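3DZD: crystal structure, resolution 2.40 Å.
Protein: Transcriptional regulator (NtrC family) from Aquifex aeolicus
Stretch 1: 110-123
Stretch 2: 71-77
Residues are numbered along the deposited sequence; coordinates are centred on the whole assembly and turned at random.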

# COMPACT_ATOMS: atom_id res chain seq x y z
N LEU A 110 -12.48 2.40 24.16
CA LEU A 110 -12.66 1.69 22.90
C LEU A 110 -12.80 2.67 21.74
O LEU A 110 -12.24 2.45 20.65
CB LEU A 110 -13.88 0.77 22.97
CG LEU A 110 -14.13 0.05 21.64
CD1 LEU A 110 -12.91 -0.78 21.24
CD2 LEU A 110 -15.39 -0.82 21.69
N THR A 111 -13.56 3.74 21.96
CA THR A 111 -13.73 4.77 20.93
C THR A 111 -12.41 5.48 20.61
O THR A 111 -12.12 5.77 19.46
CB THR A 111 -14.79 5.79 21.34
OG1 THR A 111 -16.02 5.12 21.57
CG2 THR A 111 -14.99 6.83 20.26
N ILE A 112 -11.62 5.78 21.65
CA ILE A 112 -10.31 6.38 21.47
C ILE A 112 -9.42 5.48 20.62
O ILE A 112 -8.77 5.93 19.68
CB ILE A 112 -9.62 6.63 22.82
CG1 ILE A 112 -10.37 7.70 23.61
CG2 ILE A 112 -8.15 7.03 22.61
CD1 ILE A 112 -10.13 9.10 23.11
N LYS A 113 -9.40 4.20 20.96
CA LYS A 113 -8.60 3.24 20.23
C LYS A 113 -8.91 3.30 18.75
O LYS A 113 -7.99 3.37 17.92
CB LYS A 113 -8.86 1.83 20.75
CG LYS A 113 -7.94 0.80 20.13
CD LYS A 113 -8.44 -0.61 20.37
CE LYS A 113 -7.65 -1.60 19.52
NZ LYS A 113 -8.45 -2.76 19.05
N HIS A 114 -10.20 3.28 18.42
CA HIS A 114 -10.61 3.35 17.02
C HIS A 114 -10.30 4.71 16.39
O HIS A 114 -9.97 4.78 15.21
CB HIS A 114 -12.09 3.00 16.85
CG HIS A 114 -12.43 1.61 17.27
ND1 HIS A 114 -13.65 1.26 17.79
CD2 HIS A 114 -11.68 0.48 17.29
CE1 HIS A 114 -13.65 -0.03 18.09
NE2 HIS A 114 -12.46 -0.53 17.80
N ALA A 115 -10.41 5.78 17.17
CA ALA A 115 -10.00 7.09 16.66
C ALA A 115 -8.53 7.09 16.21
O ALA A 115 -8.20 7.63 15.17
CB ALA A 115 -10.24 8.18 17.70
N PHE A 116 -7.66 6.47 16.99
CA PHE A 116 -6.26 6.43 16.61
C PHE A 116 -6.01 5.53 15.40
O PHE A 116 -5.17 5.85 14.57
CB PHE A 116 -5.35 6.03 17.79
CG PHE A 116 -4.93 7.20 18.65
CD1 PHE A 116 -3.97 8.09 18.21
CD2 PHE A 116 -5.50 7.40 19.90
CE1 PHE A 116 -3.58 9.17 19.00
CE2 PHE A 116 -5.12 8.47 20.70
CZ PHE A 116 -4.17 9.36 20.26
N GLU A 117 -6.73 4.43 15.28
CA GLU A 117 -6.50 3.60 14.11
C GLU A 117 -7.13 4.24 12.87
O GLU A 117 -6.75 3.94 11.75
CB GLU A 117 -6.93 2.15 14.32
CG GLU A 117 -8.39 1.92 14.66
CD GLU A 117 -8.68 0.47 15.02
OE1 GLU A 117 -8.27 0.03 16.12
OE2 GLU A 117 -9.30 -0.24 14.20
N GLU A 118 -8.08 5.15 13.07
CA GLU A 118 -8.60 5.91 11.95
C GLU A 118 -7.54 6.93 11.52
O GLU A 118 -7.35 7.20 10.34
CB GLU A 118 -9.89 6.64 12.36
CG GLU A 118 -10.30 7.74 11.41
CD GLU A 118 -10.97 7.21 10.16
OE1 GLU A 118 -11.26 6.00 10.12
OE2 GLU A 118 -11.22 8.02 9.23
N TYR A 119 -6.86 7.49 12.51
CA TYR A 119 -5.79 8.43 12.25
C TYR A 119 -4.64 7.72 11.53
O TYR A 119 -4.11 8.22 10.56
CB TYR A 119 -5.30 9.05 13.55
CG TYR A 119 -3.94 9.67 13.41
CD1 TYR A 119 -3.78 10.86 12.72
CD2 TYR A 119 -2.82 9.07 13.96
CE1 TYR A 119 -2.53 11.44 12.58
CE2 TYR A 119 -1.57 9.63 13.83
CZ TYR A 119 -1.43 10.82 13.14
OH TYR A 119 -0.18 11.38 13.00
N SER A 120 -4.28 6.55 12.03
CA SER A 120 -3.17 5.79 11.48
C SER A 120 -3.47 5.20 10.10
O SER A 120 -2.57 4.71 9.44
CB SER A 120 -2.78 4.65 12.43
OG SER A 120 -2.57 5.13 13.74
N LYS A 121 -4.73 5.24 9.67
CA LYS A 121 -5.11 4.62 8.40
C LYS A 121 -5.27 5.64 7.28
O LYS A 121 -6.39 6.05 6.98
CB LYS A 121 -6.40 3.81 8.52
CG LYS A 121 -6.30 2.60 9.44
CD LYS A 121 -4.97 1.90 9.31
CE LYS A 121 -4.94 0.63 10.14
NZ LYS A 121 -3.65 -0.09 10.00
N LYS A 122 -4.17 6.03 6.67
CA LYS A 122 -4.24 6.89 5.49
C LYS A 122 -3.62 6.21 4.28
O LYS A 122 -2.67 5.44 4.40
CB LYS A 122 -3.57 8.24 5.74
CG LYS A 122 -3.66 9.18 4.55
CD LYS A 122 -3.04 10.54 4.81
CE LYS A 122 -3.12 11.41 3.57
NZ LYS A 122 -2.59 12.79 3.79
N ALA A 123 -4.18 6.50 3.11
CA ALA A 123 -3.67 5.97 1.85
C ALA A 123 -2.68 6.94 1.23
O ALA A 123 -2.98 8.12 1.06
CB ALA A 123 -4.82 5.70 0.89
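Stretch 2, residues 71-77: PDSVVIV

Packing of residues 71-77 against the helix that runs through Thr111 to Tyr119, and Lys122 beyond. Stretch 2 enters as a loop and becomes an extended strand at Val74 that continues beyond Val77; it runs nearly antiparallel to the helix, with 156° between the N-to-C directions and a closest approach of 8.6 Å between the axes. Pro71 lies out of reach. Asp72, still in the loop (phi/psi -86/-13), directs its CA-to-CB bond toward stretch 1, and its backbone O lies near the plane of the Tyr119 ring, at the ring edge, 3.8 Å from Tyr119 CD1. Its OD1 is 4.3 Å from NZ of Lys122, whose fully extended side chain (all four chi angles t) is poorly ordered; the opposite charges are near each other but too far apart for a salt bridge. Ser73 (-64/134) turns away as the chain extends. From here the strand alternates. Val74 (-96/129, chi1 t) points toward the helix, and the Val74 CA to Tyr119 CA distance of 6.1 Å is the shortest between CA atoms of the two stretches. Val74 CG2 lies 3.8 Å from both CA and CB of Tyr119 and 3.8 Å from Glu118 CG, the aliphatic part of that acidic side chain. Both methyls, CG1 and CG2, lie 3.9 Å from Ala115 O, and CG1 is also 4.1 Å from Ala115 CB. Val75 (-110/133) points away. Ile76 (-115/124, chi1 m, chi2 t) points toward the helix again, one turn closer to its N-terminus: Ile76 CD1 lies 3.5 Å from Ala115 CB, 4.0 Å from Thr111 CG2 and 4.0 Å from Ile112 CD1. The small Ala115 side chain thus meets both inward-facing strand residues. Val77 is out of reach. No hydrogen bond crosses the contact, which buries 361 Å² summed over both sides and rests chiefly on apolar packing by Val74 and Ile76.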

# COMPACT_ATOMS: atom_id res chain seq x y z
N PRO A 71 -6.32 19.39 9.68
CA PRO A 71 -7.13 18.54 8.79
C PRO A 71 -6.95 17.06 9.07
O PRO A 71 -7.84 16.27 8.74
CB PRO A 71 -6.59 18.88 7.40
CG PRO A 71 -5.84 20.15 7.55
CD PRO A 71 -5.29 20.13 8.93
N ASP A 72 -5.82 16.68 9.64
CA ASP A 72 -5.54 15.28 9.92
C ASP A 72 -6.10 14.83 11.27
O ASP A 72 -6.16 13.63 11.55
CB ASP A 72 -4.03 15.01 9.86
CG ASP A 72 -3.46 15.18 8.46
OD1 ASP A 72 -3.90 14.44 7.54
OD2 ASP A 72 -2.58 16.04 8.28
N SER A 73 -6.51 15.77 12.11
CA SER A 73 -7.10 15.41 13.39
C SER A 73 -8.40 14.64 13.21
O SER A 73 -9.25 15.00 12.39
CB SER A 73 -7.36 16.64 14.24
OG SER A 73 -6.15 17.13 14.79
N VAL A 74 -8.54 13.55 13.97
CA VAL A 74 -9.76 12.77 14.01
C VAL A 74 -10.56 13.25 15.21
O VAL A 74 -10.04 13.34 16.32
CB VAL A 74 -9.44 11.26 14.15
CG1 VAL A 74 -10.71 10.44 14.33
CG2 VAL A 74 -8.64 10.78 12.95
N VAL A 75 -11.83 13.57 14.99
CA VAL A 75 -12.65 14.18 16.03
C VAL A 75 -13.72 13.26 16.58
O VAL A 75 -14.45 12.61 15.83
CB VAL A 75 -13.32 15.48 15.54
CG1 VAL A 75 -14.10 16.13 16.67
CG2 VAL A 75 -12.28 16.43 14.98
N ILE A 76 -13.81 13.21 17.90
CA ILE A 76 -14.89 12.52 18.58
C ILE A 76 -15.69 13.57 19.34
O ILE A 76 -15.14 14.31 20.15
CB ILE A 76 -14.35 11.51 19.59
CG1 ILE A 76 -13.39 10.54 18.91
CG2 ILE A 76 -15.50 10.79 20.27
CD1 ILE A 76 -12.41 9.86 19.87
N VAL A 77 -16.99 13.65 19.08
CA VAL A 77 -17.80 14.61 19.81
C VAL A 77 -18.49 13.97 21.01
O VAL A 77 -18.79 12.78 21.01
CB VAL A 77 -18.83 15.34 18.91
CG1 VAL A 77 -18.10 16.30 17.97
CG2 VAL A 77 -19.67 14.35 18.12